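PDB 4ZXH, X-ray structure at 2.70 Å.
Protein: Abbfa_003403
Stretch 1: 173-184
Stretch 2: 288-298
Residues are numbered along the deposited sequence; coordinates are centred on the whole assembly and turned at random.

Stretch 1 173-184: DAVNGIEFVQYA
Stretch 2, residues 288-298: RSLRNALGQFV

Two stretches of one chain, more than a hundred residues apart in sequence, meet here and bury 580 Å² between them. Residues 173-176 run extended, the chain turns at Gly177 (-112/17) and Ile178 (-126/-13), and a helix that includes Phe180 to Ala184 follows; the second stretch opens with a 3-10 segment, 288-290, and continues as loop. The backbones join at a single beta bridge between Asn176 and Ala293, whose CA atoms lie 4.6 Å apart. The two stretches run in the same direction, in parallel register: Val175 lies by Asn292, Gly177 by Leu294. Asn176 N donates to Asn292 O at 2.9 Å (156° at the hydrogen), and Leu294 N donates to Asn176 O at 2.8 Å (168°). One residue thus spends both its amide and its carbonyl on the residues flanking Ala293, and Ala293 CA adds a CA-H...O contact to Asn176 O at 3.3 Å.

Asn292 and Leu294, covering 70 Å² each, flank that bridge. Asn292 (phi/psi -101/6, chi1 p at 65°, chi2 -30°) points toward the first stretch, its CB 3.4 Å from Ala174 O and its ND2 3.8 Å from Asn176 CB; these are packing contacts, and its bonding across the interface comes from its carbonyl. Leu294 (-76/143, chi1 m, chi2 t) points sideways. Its CG meets Val175 CG1 at 3.5 Å, an apolar match, while its CD1 sits 4.0 Å from Gly177 CA. Asn176 (-95/119, chi1 t, chi2 -38°) turns its OD1 back to accept from Ile178 N at 2.8 Å and Glu179 N at 2.9 Å, satisfying amides at the turn into the helix.

From the helix, Tyr183 (chi1 t, chi2 84°) covers 60 Å² and points toward the second stretch. Phe297 (chi1 m, chi2 -80°) presents its ring edge to the tyrosine face: centroids are 5.2 Å apart, planes at 75°, and Phe297 CE1 lies 3.9 Å from Tyr183 CG. Such a pairing sets slightly positive ring hydrogens against a pi cloud. Leu290 (chi1 m, chi2 t) brings CD1 to 4.0 Å from Tyr183 CE1 and CD2 to 4.1 Å from Glu179 CG, so the CG methylene of an acidic residue serves as apolar surface for Leu290, and Glu179 CB lies 4.2 Å from Ala293 CB.

Gly295, at phi/psi 156/-179, calls for glycine by its backbone angles alone, since a CB would be jammed against the preceding carbonyl O; separately, it would clash with Phe297 CE2. Nearby, Phe180 CB packs 3.5 Å from Leu294 O.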

ATOM      1  N   ASP A 173       4.853 -27.553  40.289  1.00 42.93           N
ATOM      2  CA  ASP A 173       6.312 -27.439  40.223  1.00 53.74           C
ATOM      3  C   ASP A 173       6.764 -26.023  40.580  1.00 47.25           C
ATOM      4  O   ASP A 173       6.059 -25.046  40.298  1.00 42.12           O
ATOM      5  CB  ASP A 173       6.827 -27.798  38.831  1.00 64.25           C
ATOM      6  CG  ASP A 173       6.685 -29.265  38.517  1.00 70.51           C
ATOM      7  OD1 ASP A 173       6.774 -30.086  39.457  1.00 69.43           O
ATOM      8  OD2 ASP A 173       6.473 -29.590  37.329  1.00 72.93           O
ATOM      9  N   ALA A 174       7.936 -25.904  41.191  1.00 43.09           N
ATOM     10  CA  ALA A 174       8.482 -24.581  41.481  1.00 42.10           C
ATOM     11  C   ALA A 174       8.705 -23.766  40.194  1.00 44.98           C
ATOM     12  O   ALA A 174       9.089 -24.296  39.149  1.00 46.54           O
ATOM     13  CB  ALA A 174       9.773 -24.699  42.264  1.00 37.31           C
ATOM     14  N   VAL A 175       8.455 -22.469  40.287  1.00 36.66           N
ATOM     15  CA  VAL A 175       8.545 -21.590  39.142  1.00 35.42           C
ATOM     16  C   VAL A 175       9.766 -20.682  39.274  1.00 40.39           C
ATOM     17  O   VAL A 175       9.973 -20.053  40.308  1.00 45.39           O
ATOM     18  CB  VAL A 175       7.272 -20.720  39.003  1.00 40.73           C
ATOM     19  CG1 VAL A 175       7.312 -19.908  37.714  1.00 46.52           C
ATOM     20  CG2 VAL A 175       6.015 -21.583  39.043  1.00 36.11           C
ATOM     21  N   ASN A 176      10.584 -20.607  38.236  1.00 42.37           N
ATOM     22  CA  ASN A 176      11.694 -19.661  38.256  1.00 38.97           C
ATOM     23  C   ASN A 176      11.319 -18.350  37.567  1.00 38.81           C
ATOM     24  O   ASN A 176      10.984 -18.331  36.375  1.00 52.59           O
ATOM     25  CB  ASN A 176      12.931 -20.276  37.607  1.00 39.15           C
ATOM     26  CG  ASN A 176      14.180 -19.438  37.825  1.00 46.52           C
ATOM     27  OD1 ASN A 176      14.132 -18.204  37.807  1.00 46.05           O
ATOM     28  ND2 ASN A 176      15.302 -20.107  38.056  1.00 48.39           N
ATOM     29  N   GLY A 177      11.369 -17.255  38.321  1.00 36.20           N
ATOM     30  CA  GLY A 177      10.963 -15.954  37.808  1.00 29.56           C
ATOM     31  C   GLY A 177      12.148 -15.007  37.681  1.00 49.86           C
ATOM     32  O   GLY A 177      11.942 -13.800  37.576  1.00 29.78           O
ATOM     33  N   ILE A 178      13.375 -15.550  37.702  1.00 31.75           N
ATOM     34  CA  ILE A 178      14.594 -14.748  37.570  1.00 32.78           C
ATOM     35  C   ILE A 178      15.545 -15.227  36.439  1.00 48.43           C
ATOM     36  O   ILE A 178      16.476 -14.514  36.041  1.00 39.11           O
ATOM     37  CB  ILE A 178      15.381 -14.718  38.910  1.00 40.42           C
ATOM     38  CG1 ILE A 178      16.458 -13.623  38.903  1.00 40.11           C
ATOM     39  CG2 ILE A 178      16.000 -16.054  39.187  1.00 36.19           C
ATOM     40  CD1 ILE A 178      15.923 -12.213  38.607  1.00 38.03           C
ATOM     41  N   GLU A 179      15.307 -16.422  35.906  1.00 41.61           N
ATOM     42  CA  GLU A 179      16.192 -16.974  34.882  1.00 36.24           C
ATOM     43  C   GLU A 179      16.154 -16.194  33.549  1.00 39.68           C
ATOM     44  O   GLU A 179      17.160 -16.118  32.857  1.00 42.37           O
ATOM     45  CB  GLU A 179      15.850 -18.445  34.633  1.00 33.90           C
ATOM     46  CG  GLU A 179      16.711 -19.110  33.550  1.00 49.22           C
ATOM     47  CD  GLU A 179      18.134 -19.428  34.010  1.00 70.07           C
ATOM     48  OE1 GLU A 179      18.392 -19.441  35.245  1.00 65.08           O
ATOM     49  OE2 GLU A 179      18.996 -19.665  33.124  1.00 81.64           O
ATOM     50  N   PHE A 180      15.005 -15.617  33.193  1.00 35.70           N
ATOM     51  CA  PHE A 180      14.856 -14.892  31.917  1.00 37.16           C
ATOM     52  C   PHE A 180      15.965 -13.867  31.686  1.00 41.51           C
ATOM     53  O   PHE A 180      16.387 -13.614  30.565  1.00 52.45           O
ATOM     54  CB  PHE A 180      13.493 -14.177  31.849  1.00 29.10           C
ATOM     55  CG  PHE A 180      13.354 -13.033  32.828  1.00 42.08           C
ATOM     56  CD1 PHE A 180      13.150 -13.279  34.194  1.00 49.59           C
ATOM     57  CD2 PHE A 180      13.439 -11.712  32.394  1.00 38.38           C
ATOM     58  CE1 PHE A 180      13.021 -12.223  35.100  1.00 40.43           C
ATOM     59  CE2 PHE A 180      13.313 -10.654  33.292  1.00 36.55           C
ATOM     60  CZ  PHE A 180      13.103 -10.908  34.649  1.00 36.09           C
ATOM     61  N   VAL A 181      16.416 -13.273  32.770  1.00 43.25           N
ATOM     62  CA  VAL A 181      17.469 -12.289  32.728  1.00 49.26           C
ATOM     63  C   VAL A 181      18.814 -12.902  32.344  1.00 47.54           C
ATOM     64  O   VAL A 181      19.518 -12.357  31.495  1.00 47.63           O
ATOM     65  CB  VAL A 181      17.557 -11.572  34.088  1.00 53.13           C
ATOM     66  CG1 VAL A 181      18.989 -11.221  34.439  1.00 54.36           C
ATOM     67  CG2 VAL A 181      16.664 -10.328  34.057  1.00 47.79           C
ATOM     68  N   GLN A 182      19.173 -14.027  32.956  1.00 44.35           N
ATOM     69  CA  GLN A 182      20.426 -14.683  32.612  1.00 48.25           C
ATOM     70  C   GLN A 182      20.400 -15.072  31.136  1.00 46.63           C
ATOM     71  O   GLN A 182      21.354 -14.819  30.403  1.00 52.21           O
ATOM     72  CB  GLN A 182      20.674 -15.908  33.493  1.00 56.16           C
ATOM     73  CG  GLN A 182      22.108 -16.420  33.411  1.00 76.26           C
ATOM     74  CD  GLN A 182      22.405 -17.534  34.406  1.00 90.38           C
ATOM     75  OE1 GLN A 182      21.544 -17.925  35.201  1.00 94.02           O
ATOM     76  NE2 GLN A 182      23.638 -18.042  34.374  1.00 89.70           N
ATOM     77  N   TYR A 183      19.289 -15.658  30.704  1.00 42.30           N
ATOM     78  CA  TYR A 183      19.089 -16.019  29.307  1.00 33.95           C
ATOM     79  C   TYR A 183      19.343 -14.839  28.368  1.00 42.64           C
ATOM     80  O   TYR A 183      20.137 -14.943  27.429  1.00 45.28           O
ATOM     81  CB  TYR A 183      17.674 -16.548  29.102  1.00 32.24           C
ATOM     82  CG  TYR A 183      17.373 -17.020  27.694  1.00 43.88           C
ATOM     83  CD1 TYR A 183      17.711 -18.308  27.289  1.00 42.02           C
ATOM     84  CD2 TYR A 183      16.734 -16.188  26.773  1.00 41.63           C
ATOM     85  CE1 TYR A 183      17.440 -18.757  26.001  1.00 39.26           C
ATOM     86  CE2 TYR A 183      16.452 -16.629  25.481  1.00 43.85           C
ATOM     87  CZ  TYR A 183      16.813 -17.924  25.103  1.00 44.48           C
ATOM     88  OH  TYR A 183      16.545 -18.395  23.833  1.00 49.36           O
ATOM     89  N   ALA A 184      18.673 -13.718  28.624  1.00 37.92           N
ATOM     90  CA  ALA A 184      18.820 -12.534  27.784  1.00 39.28           C
ATOM     91  C   ALA A 184      20.254 -12.002  27.808  1.00 41.68           C
ATOM     92  O   ALA A 184      20.817 -11.664  26.765  1.00 45.14           O
ATOM     93  CB  ALA A 184      17.851 -11.451  28.215  1.00 30.78           C
ATOM     94  N   ARG A 288      16.508 -28.075  29.216  1.00 79.87           N
ATOM     95  CA  ARG A 288      15.621 -28.496  30.308  1.00 75.49           C
ATOM     96  C   ARG A 288      15.613 -27.453  31.434  1.00 72.61           C
ATOM     97  O   ARG A 288      14.619 -27.290  32.151  1.00 65.21           O
ATOM     98  CB  ARG A 288      16.041 -29.869  30.849  1.00 65.52           C
ATOM     99  N   SER A 289      16.727 -26.739  31.563  1.00 66.65           N
ATOM    100  CA  SER A 289      16.846 -25.623  32.490  1.00 62.64           C
ATOM    101  C   SER A 289      15.738 -24.563  32.360  1.00 60.29           C
ATOM    102  O   SER A 289      15.460 -23.833  33.312  1.00 59.42           O
ATOM    103  CB  SER A 289      18.212 -24.961  32.295  1.00 69.12           C
ATOM    104  OG  SER A 289      18.233 -23.653  32.841  1.00 71.58           O
ATOM    105  N   LEU A 290      15.115 -24.481  31.187  1.00 55.39           N
ATOM    106  CA  LEU A 290      14.137 -23.432  30.897  1.00 49.81           C
ATOM    107  C   LEU A 290      12.678 -23.841  31.027  1.00 46.02           C
ATOM    108  O   LEU A 290      11.784 -23.033  30.744  1.00 42.12           O
ATOM    109  CB  LEU A 290      14.342 -22.902  29.483  1.00 51.16           C
ATOM    110  CG  LEU A 290      15.653 -22.186  29.219  1.00 48.56           C
ATOM    111  CD1 LEU A 290      15.775 -21.898  27.736  1.00 45.96           C
ATOM    112  CD2 LEU A 290      15.703 -20.912  30.041  1.00 40.61           C
ATOM    113  N   ARG A 291      12.435 -25.083  31.436  1.00 45.10           N
ATOM    114  CA  ARG A 291      11.071 -25.616  31.505  1.00 50.08           C
ATOM    115  C   ARG A 291      10.185 -24.941  32.563  1.00 46.36           C
ATOM    116  O   ARG A 291       8.977 -24.799  32.380  1.00 42.55           O
ATOM    117  CB  ARG A 291      11.127 -27.117  31.771  1.00 64.44           C
ATOM    118  CG  ARG A 291      11.814 -27.881  30.686  1.00 69.58           C
ATOM    119  CD  ARG A 291      11.116 -27.642  29.378  1.00 76.15           C
ATOM    120  NE  ARG A 291      11.770 -28.362  28.296  1.00 90.53           N
ATOM    121  CZ  ARG A 291      11.536 -29.637  28.009  1.00 99.17           C
ATOM    122  NH1 ARG A 291      10.656 -30.327  28.731  1.00 96.04           N
ATOM    123  NH2 ARG A 291      12.183 -30.218  27.006  1.00102.89           N
ATOM    124  N   ASN A 292      10.791 -24.536  33.673  1.00 46.18           N
ATOM    125  CA  ASN A 292      10.049 -23.929  34.767  1.00 39.51           C
ATOM    126  C   ASN A 292      10.177 -22.402  34.781  1.00 41.50           C
ATOM    127  O   ASN A 292       9.684 -21.738  35.697  1.00 42.94           O
ATOM    128  CB  ASN A 292      10.527 -24.502  36.099  1.00 42.79           C
ATOM    129  CG  ASN A 292      11.983 -24.149  36.400  1.00 62.05           C
ATOM    130  OD1 ASN A 292      12.802 -23.977  35.487  1.00 62.37           O
ATOM    131  ND2 ASN A 292      12.308 -24.029  37.690  1.00 70.42           N
ATOM    132  N   ALA A 293      10.825 -21.840  33.766  1.00 33.33           N
ATOM    133  CA  ALA A 293      11.134 -20.412  33.776  1.00 35.91           C
ATOM    134  C   ALA A 293      10.021 -19.546  33.203  1.00 35.11           C
ATOM    135  O   ALA A 293       9.468 -19.826  32.137  1.00 34.25           O
ATOM    136  CB  ALA A 293      12.428 -20.147  33.009  1.00 38.74           C
ATOM    137  N   LEU A 294       9.697 -18.476  33.911  1.00 33.52           N
ATOM    138  CA  LEU A 294       8.825 -17.473  33.331  1.00 32.37           C
ATOM    139  C   LEU A 294       9.611 -16.637  32.315  1.00 36.29           C
ATOM    140  O   LEU A 294      10.785 -16.351  32.519  1.00 47.45           O
ATOM    141  CB  LEU A 294       8.256 -16.578  34.412  1.00 34.18           C
ATOM    142  CG  LEU A 294       7.417 -17.234  35.479  1.00 28.40           C
ATOM    143  CD1 LEU A 294       7.162 -16.211  36.545  1.00 36.34           C
ATOM    144  CD2 LEU A 294       6.130 -17.697  34.872  1.00 27.55           C
ATOM    145  N   GLY A 295       8.970 -16.261  31.220  1.00 26.75           N
ATOM    146  CA  GLY A 295       9.603 -15.397  30.246  1.00 37.36           C
ATOM    147  C   GLY A 295       9.011 -15.524  28.859  1.00 37.29           C
ATOM    148  O   GLY A 295       8.074 -16.287  28.642  1.00 38.85           O
ATOM    149  N   GLN A 296       9.564 -14.768  27.917  1.00 34.27           N
ATOM    150  CA  GLN A 296       9.100 -14.801  26.539  1.00 24.30           C
ATOM    151  C   GLN A 296      10.152 -15.500  25.670  1.00 30.01           C
ATOM    152  O   GLN A 296      11.186 -14.924  25.317  1.00 35.10           O
ATOM    153  CB  GLN A 296       8.769 -13.371  26.078  1.00 30.16           C
ATOM    154  CG  GLN A 296       8.690 -13.031  24.586  1.00 34.48           C
ATOM    155  CD  GLN A 296       8.207 -14.142  23.687  1.00 37.23           C
ATOM    156  OE1 GLN A 296       7.436 -15.012  24.088  1.00 37.67           O
ATOM    157  NE2 GLN A 296       8.632 -14.086  22.431  1.00 36.96           N
ATOM    158  N   PHE A 297       9.873 -16.769  25.368  1.00 28.83           N
ATOM    159  CA  PHE A 297      10.842 -17.682  24.762  1.00 31.50           C
ATOM    160  C   PHE A 297      10.374 -18.145  23.386  1.00 32.54           C
ATOM    161  O   PHE A 297      11.097 -18.828  22.665  1.00 36.31           O
ATOM    162  CB  PHE A 297      11.070 -18.904  25.658  1.00 27.96           C
ATOM    163  CG  PHE A 297      11.718 -18.585  26.972  1.00 36.73           C
ATOM    164  CD1 PHE A 297      13.092 -18.393  27.056  1.00 42.08           C
ATOM    165  CD2 PHE A 297      10.961 -18.491  28.128  1.00 37.03           C
ATOM    166  CE1 PHE A 297      13.702 -18.102  28.272  1.00 43.56           C
ATOM    167  CE2 PHE A 297      11.560 -18.198  29.350  1.00 41.87           C
ATOM    168  CZ  PHE A 297      12.931 -18.003  29.423  1.00 40.55           C
ATOM    169  N   VAL A 298       9.152 -17.765  23.037  1.00 28.16           N
ATOM    170  CA  VAL A 298       8.532 -18.159  21.785  1.00 28.18           C
ATOM    171  C   VAL A 298       9.184 -17.478  20.583  1.00 30.09           C
ATOM    172  O   VAL A 298       9.317 -16.266  20.568  1.00 25.40           O
ATOM    173  CB  VAL A 298       7.039 -17.812  21.818  1.00 27.65           C
ATOM    174  CG1 VAL A 298       6.462 -17.703  20.431  1.00 25.92           C
ATOM    175  CG2 VAL A 298       6.298 -18.833  22.637  1.00 25.33           C
TER